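Local coordinates for antigen TpF1 (Treponema pallidum, PDB 2FJC), which is a Dps-family mini-ferritin that binds ferric iron and probably oxidises and stores it within a shell of twelve subunits, at residues E16-H21 and D63-R68; Q75-A78 and E82-A85. One frame throughout, in Å; residues are numbered along the deposited sequence.

Interaction 1 of 2, residues E16-H21 and D63-R68. With FE (Fe (III) ion), chain R.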
loop_
_atom_site.group_PDB
_atom_site.type_symbol
_atom_site.label_atom_id
_atom_site.label_comp_id
_atom_site.label_asym_id
_atom_site.label_seq_id
_atom_site.Cartn_x
_atom_site.Cartn_y
_atom_site.Cartn_z
ATOM N N GLU B 16 -33.110 25.101 -6.477
ATOM C CA GLU B 16 -34.247 24.664 -5.678
ATOM C C GLU B 16 -34.252 23.133 -5.612
ATOM O O GLU B 16 -34.517 22.546 -4.573
ATOM C CB GLU B 16 -35.556 25.184 -6.282
ATOM C CG GLU B 16 -36.683 25.342 -5.262
ATOM C CD GLU B 16 -36.214 26.016 -3.965
ATOM O OE1 GLU B 16 -35.584 27.095 -4.043
ATOM O OE2 GLU B 16 -36.472 25.467 -2.865
ATOM N N GLN B 17 -33.954 22.495 -6.735
ATOM C CA GLN B 17 -33.897 21.043 -6.800
ATOM C C GLN B 17 -32.761 20.548 -5.913
ATOM O O GLN B 17 -32.941 19.632 -5.103
ATOM C CB GLN B 17 -33.657 20.592 -8.242
ATOM C CG GLN B 17 -34.903 20.585 -9.120
ATOM C CD GLN B 17 -35.889 19.510 -8.692
ATOM O OE1 GLN B 17 -35.668 18.312 -8.922
ATOM N NE2 GLN B 17 -36.975 19.928 -8.046
ATOM N N LEU B 18 -31.589 21.163 -6.068
ATOM C CA LEU B 18 -30.414 20.800 -5.281
ATOM C C LEU B 18 -30.690 20.898 -3.777
ATOM O O LEU B 18 -30.329 20.003 -3.018
ATOM C CB LEU B 18 -29.236 21.691 -5.674
ATOM C CG LEU B 18 -28.259 21.116 -6.704
ATOM C CD1 LEU B 18 -28.963 20.254 -7.739
ATOM C CD2 LEU B 18 -27.519 22.259 -7.353
ATOM N N ARG B 19 -31.337 21.979 -3.356
ATOM C CA ARG B 19 -31.672 22.176 -1.951
ATOM C C ARG B 19 -32.509 21.019 -1.451
ATOM O O ARG B 19 -32.320 20.541 -0.338
ATOM C CB ARG B 19 -32.446 23.485 -1.746
ATOM C CG ARG B 19 -31.541 24.700 -1.562
ATOM C CD ARG B 19 -32.303 26.011 -1.658
ATOM N NE ARG B 19 -33.432 26.091 -0.730
ATOM C CZ ARG B 19 -33.325 26.279 0.586
ATOM N NH1 ARG B 19 -32.130 26.403 1.156
ATOM N NH2 ARG B 19 -34.422 26.365 1.335
ATOM N N GLN B 20 -33.438 20.561 -2.275
ATOM C CA GLN B 20 -34.270 19.453 -1.872
ATOM C C GLN B 20 -33.457 18.161 -1.811
ATOM O O GLN B 20 -33.654 17.342 -0.916
ATOM C CB GLN B 20 -35.450 19.264 -2.817
ATOM C CG GLN B 20 -36.284 18.077 -2.388
ATOM C CD GLN B 20 -37.557 17.929 -3.168
ATOM O OE1 GLN B 20 -37.533 17.689 -4.383
ATOM N NE2 GLN B 20 -38.693 18.066 -2.475
ATOM N N HIS B 21 -32.548 17.975 -2.761
ATOM C CA HIS B 21 -31.719 16.773 -2.762
ATOM C C HIS B 21 -30.920 16.676 -1.470
ATOM O O HIS B 21 -30.835 15.610 -0.864
ATOM C CB HIS B 21 -30.756 16.774 -3.947
ATOM C CG HIS B 21 -31.438 16.775 -5.274
ATOM N ND1 HIS B 21 -32.681 16.218 -5.462
ATOM C CD2 HIS B 21 -31.030 17.210 -6.487
ATOM C CE1 HIS B 21 -33.010 16.305 -6.738
ATOM N NE2 HIS B 21 -32.026 16.901 -7.382
ATOM N N ASP B 63 -22.763 15.675 0.360
ATOM C CA ASP B 63 -21.760 16.709 0.348
ATOM C C ASP B 63 -21.431 17.283 -1.027
ATOM O O ASP B 63 -21.279 18.498 -1.143
ATOM C CB ASP B 63 -20.483 16.233 1.052
ATOM C CG ASP B 63 -19.598 17.399 1.498
ATOM O OD1 ASP B 63 -20.054 18.235 2.317
ATOM O OD2 ASP B 63 -18.447 17.487 1.026
ATOM N N THR B 64 -21.337 16.458 -2.071
ATOM C CA THR B 64 -21.006 17.028 -3.377
ATOM C C THR B 64 -22.137 17.904 -3.919
ATOM O O THR B 64 -21.882 18.944 -4.522
ATOM C CB THR B 64 -20.622 15.956 -4.437
ATOM O OG1 THR B 64 -21.794 15.301 -4.907
ATOM C CG2 THR B 64 -19.687 14.933 -3.849
ATOM N N ILE B 65 -23.385 17.506 -3.690
ATOM C CA ILE B 65 -24.514 18.305 -4.152
ATOM C C ILE B 65 -24.595 19.628 -3.377
ATOM O O ILE B 65 -24.855 20.688 -3.956
ATOM C CB ILE B 65 -25.843 17.523 -4.017
ATOM C CG1 ILE B 65 -25.935 16.497 -5.137
ATOM C CG2 ILE B 65 -27.050 18.476 -4.110
ATOM C CD1 ILE B 65 -27.186 15.689 -5.095
ATOM N N ALA B 66 -24.373 19.567 -2.072
ATOM C CA ALA B 66 -24.406 20.772 -1.258
ATOM C C ALA B 66 -23.339 21.749 -1.746
ATOM O O ALA B 66 -23.558 22.959 -1.807
ATOM C CB ALA B 66 -24.157 20.430 0.193
ATOM N N GLU B 67 -22.176 21.216 -2.092
ATOM C CA GLU B 67 -21.087 22.050 -2.565
ATOM C C GLU B 67 -21.360 22.626 -3.940
ATOM O O GLU B 67 -20.893 23.718 -4.260
ATOM C CB GLU B 67 -19.788 21.259 -2.593
ATOM C CG GLU B 67 -18.803 21.735 -1.551
ATOM C CD GLU B 67 -18.249 20.601 -0.717
ATOM O OE1 GLU B 67 -17.785 19.599 -1.306
ATOM O OE2 GLU B 67 -18.276 20.720 0.524
ATOM N N ARG B 68 -22.104 21.891 -4.759
ATOM C CA ARG B 68 -22.428 22.383 -6.083
ATOM C C ARG B 68 -23.352 23.579 -5.898
ATOM O O ARG B 68 -23.246 24.590 -6.592
ATOM C CB ARG B 68 -23.122 21.299 -6.907
ATOM C CG ARG B 68 -23.519 21.754 -8.306
ATOM C CD ARG B 68 -22.356 22.440 -9.000
ATOM N NE ARG B 68 -22.716 22.934 -10.327
ATOM C CZ ARG B 68 -21.982 23.803 -11.013
ATOM N NH1 ARG B 68 -20.852 24.270 -10.490
ATOM N NH2 ARG B 68 -22.379 24.216 -12.208
HETATM FE FE FE R . -17.056 18.939 1.674
#
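Arg68, whose CG packs on Leu18 CD2 at 4.1 Å, has its guanidinium gripped twice: NE hydrogen-bonds Thr132 OG1 and NH2 forms a salt bridge with Asp129 OD1. No hydrogen bond crosses between the segments; the contact is mostly apolar. Ile65 has the largest share of it, ahead of Leu18, with Ile65 CG2 3.9 Å from Leu18 CG and 3.8 Å from the backbone O of Leu18. The other branch of Ile65, with CG1 anti to the carbonyl carbon (chi1 -76°), runs fully extended and sets Ile65 CD1 3.9 Å from His21 CB. The His21 ring has the backbone O of Gln17 over the centre of one face, while its NE2 hydrogen-bonds Thr120.

On 63-68, Asp63 and Glu67 lead to the iron. Asp63 OD2 binds the metal at 2.1 Å, Glu67 OE2 by a longer bond, and His36 of a second subunit is a further ligand, consistent with the intersubunit ferroxidase centre of Dps proteins. Asp63 OD1 also accepts a hydrogen bond from Trp37 of that subunit, which would steady the carboxylate.

The two segments, on helices 8-38 and 44-71 of the ferritin-like bundle, run nearly antiparallel, their axes 9.1 Å apart at 150°, with Ile65 also touching Phe117 of helix 99-127 and Ile139 of helix 130-154.

Interaction 2 of 2, residues Q75-A78 and E82-A85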
loop_
_atom_site.group_PDB
_atom_site.type_symbol
_atom_site.label_atom_id
_atom_site.label_comp_id
_atom_site.label_asym_id
_atom_site.label_seq_id
_atom_site.Cartn_x
_atom_site.Cartn_y
_atom_site.Cartn_z
ATOM N N GLN B 75 -26.818 29.106 -0.773
ATOM C CA GLN B 75 -26.331 28.583 0.492
ATOM C C GLN B 75 -27.074 27.267 0.673
ATOM O O GLN B 75 -28.236 27.140 0.280
ATOM C CB GLN B 75 -26.620 29.550 1.641
ATOM C CG GLN B 75 -26.172 30.968 1.344
ATOM C CD GLN B 75 -25.800 31.739 2.586
ATOM O OE1 GLN B 75 -24.697 31.594 3.116
ATOM N NE2 GLN B 75 -26.722 32.560 3.068
ATOM N N ALA B 76 -26.400 26.278 1.244
ATOM C CA ALA B 76 -27.020 24.978 1.418
ATOM C C ALA B 76 -27.809 24.853 2.707
ATOM O O ALA B 76 -27.441 25.428 3.737
ATOM C CB ALA B 76 -25.955 23.885 1.353
ATOM N N PRO B 77 -28.935 24.128 2.654
ATOM C CA PRO B 77 -29.736 23.949 3.865
ATOM C C PRO B 77 -28.817 23.161 4.794
ATOM O O PRO B 77 -28.233 22.159 4.391
ATOM C CB PRO B 77 -30.938 23.144 3.373
ATOM C CG PRO B 77 -30.412 22.411 2.183
ATOM C CD PRO B 77 -29.548 23.445 1.504
ATOM N N ALA B 78 -28.660 23.628 6.026
ATOM C CA ALA B 78 -27.748 22.961 6.942
ATOM C C ALA B 78 -28.252 22.800 8.364
ATOM O O ALA B 78 -27.605 23.239 9.310
ATOM C CB ALA B 78 -26.419 23.696 6.937
ATOM N N GLU B 82 -34.485 22.406 8.751
ATOM C CA GLU B 82 -34.689 22.710 7.338
ATOM C C GLU B 82 -34.907 21.436 6.535
ATOM O O GLU B 82 -35.758 21.399 5.655
ATOM C CB GLU B 82 -33.485 23.450 6.755
ATOM C CG GLU B 82 -33.133 24.741 7.460
ATOM C CD GLU B 82 -31.865 25.362 6.912
ATOM O OE1 GLU B 82 -31.922 25.997 5.833
ATOM O OE2 GLU B 82 -30.806 25.199 7.553
ATOM N N TYR B 83 -34.132 20.398 6.829
ATOM C CA TYR B 83 -34.269 19.144 6.104
ATOM C C TYR B 83 -35.662 18.559 6.259
ATOM O O TYR B 83 -36.277 18.140 5.282
ATOM C CB TYR B 83 -33.221 18.130 6.570
ATOM C CG TYR B 83 -31.797 18.558 6.287
ATOM C CD1 TYR B 83 -31.504 19.449 5.241
ATOM C CD2 TYR B 83 -30.741 18.077 7.057
ATOM C CE1 TYR B 83 -30.200 19.847 4.982
ATOM C CE2 TYR B 83 -29.430 18.471 6.802
ATOM C CZ TYR B 83 -29.166 19.355 5.767
ATOM O OH TYR B 83 -27.870 19.747 5.533
ATOM N N LEU B 84 -36.165 18.533 7.487
ATOM C CA LEU B 84 -37.501 17.999 7.726
ATOM C C LEU B 84 -38.546 18.836 7.003
ATOM O O LEU B 84 -39.593 18.322 6.608
ATOM C CB LEU B 84 -37.815 17.966 9.223
ATOM C CG LEU B 84 -37.052 16.895 10.006
ATOM C CD1 LEU B 84 -37.452 16.934 11.468
ATOM C CD2 LEU B 84 -37.343 15.529 9.411
ATOM N N ALA B 85 -38.251 20.116 6.816
ATOM C CA ALA B 85 -39.176 21.005 6.128
ATOM C C ALA B 85 -39.136 20.853 4.603
ATOM O O ALA B 85 -40.140 21.071 3.929
ATOM C CB ALA B 85 -38.875 22.451 6.507
#
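Pro77, Tyr83 and Glu82 join the loop after helix 44-71 to helix 80-86, the short helix that Dps proteins carry in the long connection between the second and third helices of the ferritin-like bundle. Tyr83 meets Pro77 in two ways. Tyr83 OH donates a hydrogen bond of 2.7 Å to Pro77 O, approaching with a tilt of 32° from the carbonyl plane. The pyrrolidine ring meanwhile crosses the phenol side chain at about a right angle: Pro77 CB lies 3.7 Å from Tyr83 CE1, and Pro77 CG sits at the edge of the aromatic ring, in its plane. In these two buried residues the hydroxyl and the carbonyl are thus paired with each other, while apolar packing holds the ring alongside them.

Glu82 works from the preceding helical position. Its chain runs straight beyond CG (chi2 175°) and brings both carboxylate oxygens to the loop. OE1 forms a salt bridge with Lys95 of a second subunit, so this side chain ties the loop to the neighbouring copy as well; Asn34 of that subunit hydrogen-bonds Ala78 O. OE2 is gripped twice, by Ser79 OG and by Ala78 N. The amide meets OE2 from above the carboxylate plane, at 3.1 Å from Ala78 N to Glu82 OE2 and with an N-H...O angle of 146°.

How the interactions relate
Interaction 1 and interaction 2 follow each other along the chain, their centres about 10 Å apart on the same side of the subunit's centre. They meet directly: Pro77 CG of 75-78 lies 3.7 Å from Arg19 O of 16-21, and Ala76 CB lies 4.1 Å from Ala66 CB of 63-68. The loop of interaction 2 therefore packs against both helices of interaction 1. Iron ligands come from interaction 1, whereas the Tyr83 side chain remains about 12 Å from bound iron. The second subunit links the two: its Trp37 packs on Ala66 and Glu67 of interaction 1 and on Ala76 and Ala78 of interaction 2.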